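Local coordinates for protein proteasome chaperone 3 (Saccharomyces cerevisiae, PDB 2Z5B) that pairs with a partner chaperone to help assemble the 20S proteasome, facilitating formation of its alpha-ring, at residues 27-32 with 40-45. Residues are numbered along the deposited sequence; the frame is centred on the assembly and turned at random.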
ATOM      1  N   LEU B  27       3.043 -11.248 -11.279  1.00 39.09           N
ATOM      2  CA  LEU B  27       2.071 -10.386 -10.608  1.00 37.64           C
ATOM      3  C   LEU B  27       2.118 -10.685  -9.124  1.00 35.83           C
ATOM      4  O   LEU B  27       1.988 -11.842  -8.713  1.00 35.80           O
ATOM      5  CB  LEU B  27       0.643 -10.566 -11.152  1.00 37.60           C
ATOM      6  CG  LEU B  27      -0.396  -9.544 -10.644  1.00 38.80           C
ATOM      7  CD1 LEU B  27      -0.239  -8.205 -11.350  1.00 40.11           C
ATOM      8  CD2 LEU B  27      -1.839 -10.042 -10.779  1.00 38.44           C
ATOM      9  N   TYR B  28       2.335  -9.642  -8.330  1.00 34.49           N
ATOM     10  CA  TYR B  28       2.420  -9.779  -6.873  1.00 32.55           C
ATOM     11  C   TYR B  28       1.438  -8.857  -6.177  1.00 31.29           C
ATOM     12  O   TYR B  28       1.424  -7.643  -6.407  1.00 30.25           O
ATOM     13  CB  TYR B  28       3.837  -9.515  -6.362  1.00 33.25           C
ATOM     14  CG  TYR B  28       3.945  -9.631  -4.854  1.00 33.45           C
ATOM     15  CD1 TYR B  28       3.927 -10.882  -4.226  1.00 33.71           C
ATOM     16  CD2 TYR B  28       4.048  -8.488  -4.054  1.00 33.26           C
ATOM     17  CE1 TYR B  28       4.012 -10.986  -2.833  1.00 31.72           C
ATOM     18  CE2 TYR B  28       4.133  -8.584  -2.677  1.00 32.79           C
ATOM     19  CZ  TYR B  28       4.105  -9.833  -2.078  1.00 33.81           C
ATOM     20  OH  TYR B  28       4.183  -9.932  -0.713  1.00 33.99           O
ATOM     21  N   VAL B  29       0.588  -9.458  -5.353  1.00 29.36           N
ATOM     22  CA  VAL B  29      -0.394  -8.709  -4.609  1.00 28.69           C
ATOM     23  C   VAL B  29      -0.089  -8.885  -3.134  1.00 27.93           C
ATOM     24  O   VAL B  29       0.297  -9.984  -2.684  1.00 25.68           O
ATOM     25  CB  VAL B  29      -1.810  -9.139  -4.971  1.00 29.57           C
ATOM     26  CG1 VAL B  29      -2.806  -8.322  -4.240  1.00 31.02           C
ATOM     27  CG2 VAL B  29      -2.038  -8.963  -6.499  1.00 30.76           C
ATOM     28  N   GLN B  30      -0.212  -7.787  -2.392  1.00 26.93           N
ATOM     29  CA  GLN B  30      -0.069  -7.837  -0.931  1.00 26.00           C
ATOM     30  C   GLN B  30      -0.999  -6.808  -0.314  1.00 25.81           C
ATOM     31  O   GLN B  30      -1.284  -5.743  -0.915  1.00 25.18           O
ATOM     32  CB  GLN B  30       1.386  -7.615  -0.501  1.00 26.10           C
ATOM     33  CG  GLN B  30       1.653  -7.767   1.034  1.00 25.75           C
ATOM     34  CD  GLN B  30       1.270  -6.534   1.841  1.00 26.65           C
ATOM     35  OE1 GLN B  30       1.102  -5.441   1.291  1.00 26.14           O
ATOM     36  NE2 GLN B  30       1.122  -6.703   3.147  1.00 28.26           N
ATOM     37  N   ALA B  31      -1.522  -7.134   0.862  1.00 24.70           N
ATOM     38  CA  ALA B  31      -2.430  -6.236   1.542  1.00 24.95           C
ATOM     39  C   ALA B  31      -2.207  -6.243   3.043  1.00 26.00           C
ATOM     40  O   ALA B  31      -2.033  -7.313   3.669  1.00 25.54           O
ATOM     41  CB  ALA B  31      -3.864  -6.578   1.217  1.00 25.17           C
ATOM     42  N   THR B  32      -2.184  -5.041   3.605  1.00 26.54           N
ATOM     43  CA  THR B  32      -2.212  -4.849   5.050  1.00 27.25           C
ATOM     44  C   THR B  32      -3.535  -4.178   5.410  1.00 27.39           C
ATOM     45  O   THR B  32      -3.933  -3.212   4.766  1.00 27.33           O
ATOM     46  CB  THR B  32      -1.028  -3.967   5.523  1.00 26.83           C
ATOM     47  OG1 THR B  32       0.167  -4.371   4.847  1.00 28.03           O
ATOM     48  CG2 THR B  32      -0.813  -4.130   7.043  1.00 27.54           C
ATOM     49  N   LEU B  40      -3.400  -1.873  -0.261  1.00 25.60           N
ATOM     50  CA  LEU B  40      -3.201  -2.928  -1.250  1.00 25.10           C
ATOM     51  C   LEU B  40      -2.082  -2.592  -2.219  1.00 25.51           C
ATOM     52  O   LEU B  40      -2.055  -1.480  -2.784  1.00 25.67           O
ATOM     53  CB  LEU B  40      -4.508  -3.177  -2.042  1.00 24.91           C
ATOM     54  CG  LEU B  40      -4.464  -4.218  -3.165  1.00 24.32           C
ATOM     55  CD1 LEU B  40      -4.256  -5.617  -2.588  1.00 23.37           C
ATOM     56  CD2 LEU B  40      -5.774  -4.162  -3.961  1.00 24.88           C
ATOM     57  N   GLN B  41      -1.159  -3.541  -2.408  1.00 24.62           N
ATOM     58  CA  GLN B  41      -0.107  -3.429  -3.419  1.00 25.25           C
ATOM     59  C   GLN B  41      -0.444  -4.344  -4.573  1.00 26.47           C
ATOM     60  O   GLN B  41      -0.816  -5.505  -4.358  1.00 25.46           O
ATOM     61  CB  GLN B  41       1.257  -3.875  -2.887  1.00 25.30           C
ATOM     62  CG  GLN B  41       1.885  -2.965  -1.851  1.00 25.24           C
ATOM     63  CD  GLN B  41       3.236  -3.471  -1.464  1.00 24.18           C
ATOM     64  OE1 GLN B  41       4.234  -3.194  -2.144  1.00 26.65           O
ATOM     65  NE2 GLN B  41       3.294  -4.217  -0.379  1.00 23.60           N
ATOM     66  N   ILE B  42      -0.319  -3.830  -5.794  1.00 26.77           N
ATOM     67  CA  ILE B  42      -0.365  -4.696  -6.987  1.00 27.76           C
ATOM     68  C   ILE B  42       0.845  -4.431  -7.867  1.00 28.06           C
ATOM     69  O   ILE B  42       0.886  -3.440  -8.603  1.00 28.79           O
ATOM     70  CB  ILE B  42      -1.649  -4.531  -7.819  1.00 27.03           C
ATOM     71  CG1 ILE B  42      -2.893  -4.465  -6.912  1.00 28.42           C
ATOM     72  CG2 ILE B  42      -1.762  -5.697  -8.802  1.00 28.22           C
ATOM     73  CD1 ILE B  42      -4.162  -4.044  -7.617  1.00 28.80           C
ATOM     74  N   ARG B  43       1.831  -5.303  -7.786  1.00 28.87           N
ATOM     75  CA  ARG B  43       3.094  -5.076  -8.458  1.00 29.68           C
ATOM     76  C   ARG B  43       3.275  -5.947  -9.696  1.00 31.22           C
ATOM     77  O   ARG B  43       2.936  -7.125  -9.690  1.00 31.89           O
ATOM     78  CB  ARG B  43       4.248  -5.337  -7.496  1.00 29.23           C
ATOM     79  CG  ARG B  43       4.311  -4.359  -6.331  1.00 27.55           C
ATOM     80  CD  ARG B  43       5.597  -4.588  -5.600  1.00 27.15           C
ATOM     81  NE  ARG B  43       5.727  -3.778  -4.388  1.00 27.05           N
ATOM     82  CZ  ARG B  43       6.882  -3.286  -3.959  1.00 27.85           C
ATOM     83  NH1 ARG B  43       7.986  -3.461  -4.692  1.00 27.10           N
ATOM     84  NH2 ARG B  43       6.928  -2.580  -2.821  1.00 24.51           N
ATOM     85  N   LEU B  44       3.866  -5.356 -10.732  1.00 32.80           N
ATOM     86  CA  LEU B  44       4.172  -6.061 -11.975  1.00 34.03           C
ATOM     87  C   LEU B  44       5.675  -6.111 -12.103  1.00 34.87           C
ATOM     88  O   LEU B  44       6.323  -5.067 -12.210  1.00 35.46           O
ATOM     89  CB  LEU B  44       3.565  -5.345 -13.190  1.00 33.87           C
ATOM     90  CG  LEU B  44       3.767  -6.013 -14.571  1.00 34.39           C
ATOM     91  CD1 LEU B  44       3.357  -7.468 -14.541  1.00 34.87           C
ATOM     92  CD2 LEU B  44       3.002  -5.272 -15.648  1.00 34.25           C
ATOM     93  N   ASN B  45       6.218  -7.327 -12.076  1.00 35.73           N
ATOM     94  CA  ASN B  45       7.666  -7.542 -11.988  1.00 36.81           C
ATOM     95  C   ASN B  45       8.309  -6.709 -10.863  1.00 36.51           C
ATOM     96  O   ASN B  45       9.392  -6.162 -11.028  1.00 35.48           O
ATOM     97  CB  ASN B  45       8.351  -7.278 -13.342  1.00 37.61           C
ATOM     98  CG  ASN B  45       8.084  -8.386 -14.377  1.00 39.02           C
ATOM     99  OD1 ASN B  45       8.272  -8.183 -15.578  1.00 42.88           O
ATOM    100  ND2 ASN B  45       7.663  -9.549 -13.914  1.00 37.98           N
TER
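The carboxamides of Gln30 and Gln41 meet with their planes 67° apart: Gln41 NE2 donates to Gln30 OE1 at 3.0 Å, with the acceptor close to the plane of Gln41's amide but the donor above that of Gln30. Gln30 NE2 reaches Thr32 OG1 and Ser3. At the edge of the Arg43 guanidinium, and in its plane, sits Gln41 OE1, gripped side-on by NE and NH2, each 2.8 Å from that oxygen. Through NE2 and OE1 the Gln41 amide links Gln30 to Arg43; an alanine in place of Gln41 would remove the amide and probably leave Gln30 OE1 and Arg43 NE unmated, the guanidinium relying mainly on NH1 bonds to Gly46 and to Pro40 of the YPL144W chain. Arg43 CD lies obliquely to the ring of Tyr28, whose hydroxyl bonds Glu5. Four backbone hydrogen bonds, two each in the pairs Tyr28–Arg43 and Gln30–Gln41, fix the antiparallel register, and the strand axes run at 170°. On the other face, Val29 CG1, anti to the backbone N (chi1 -178°), presses on Leu40 CD1 at a tight 3.5 Å, while Ile42 CG2 touches Val29 CG2 and Leu27 CD1. This beta hairpin lies between strands 3-9 and 140-145 of a mixed sheet; helices 109-124 and 162-176 pack on its apolar face, whereas Thr29 and Ser42 of the YPL144W chain bond Gln41 on the polar one, placing that face at the heterodimer interface.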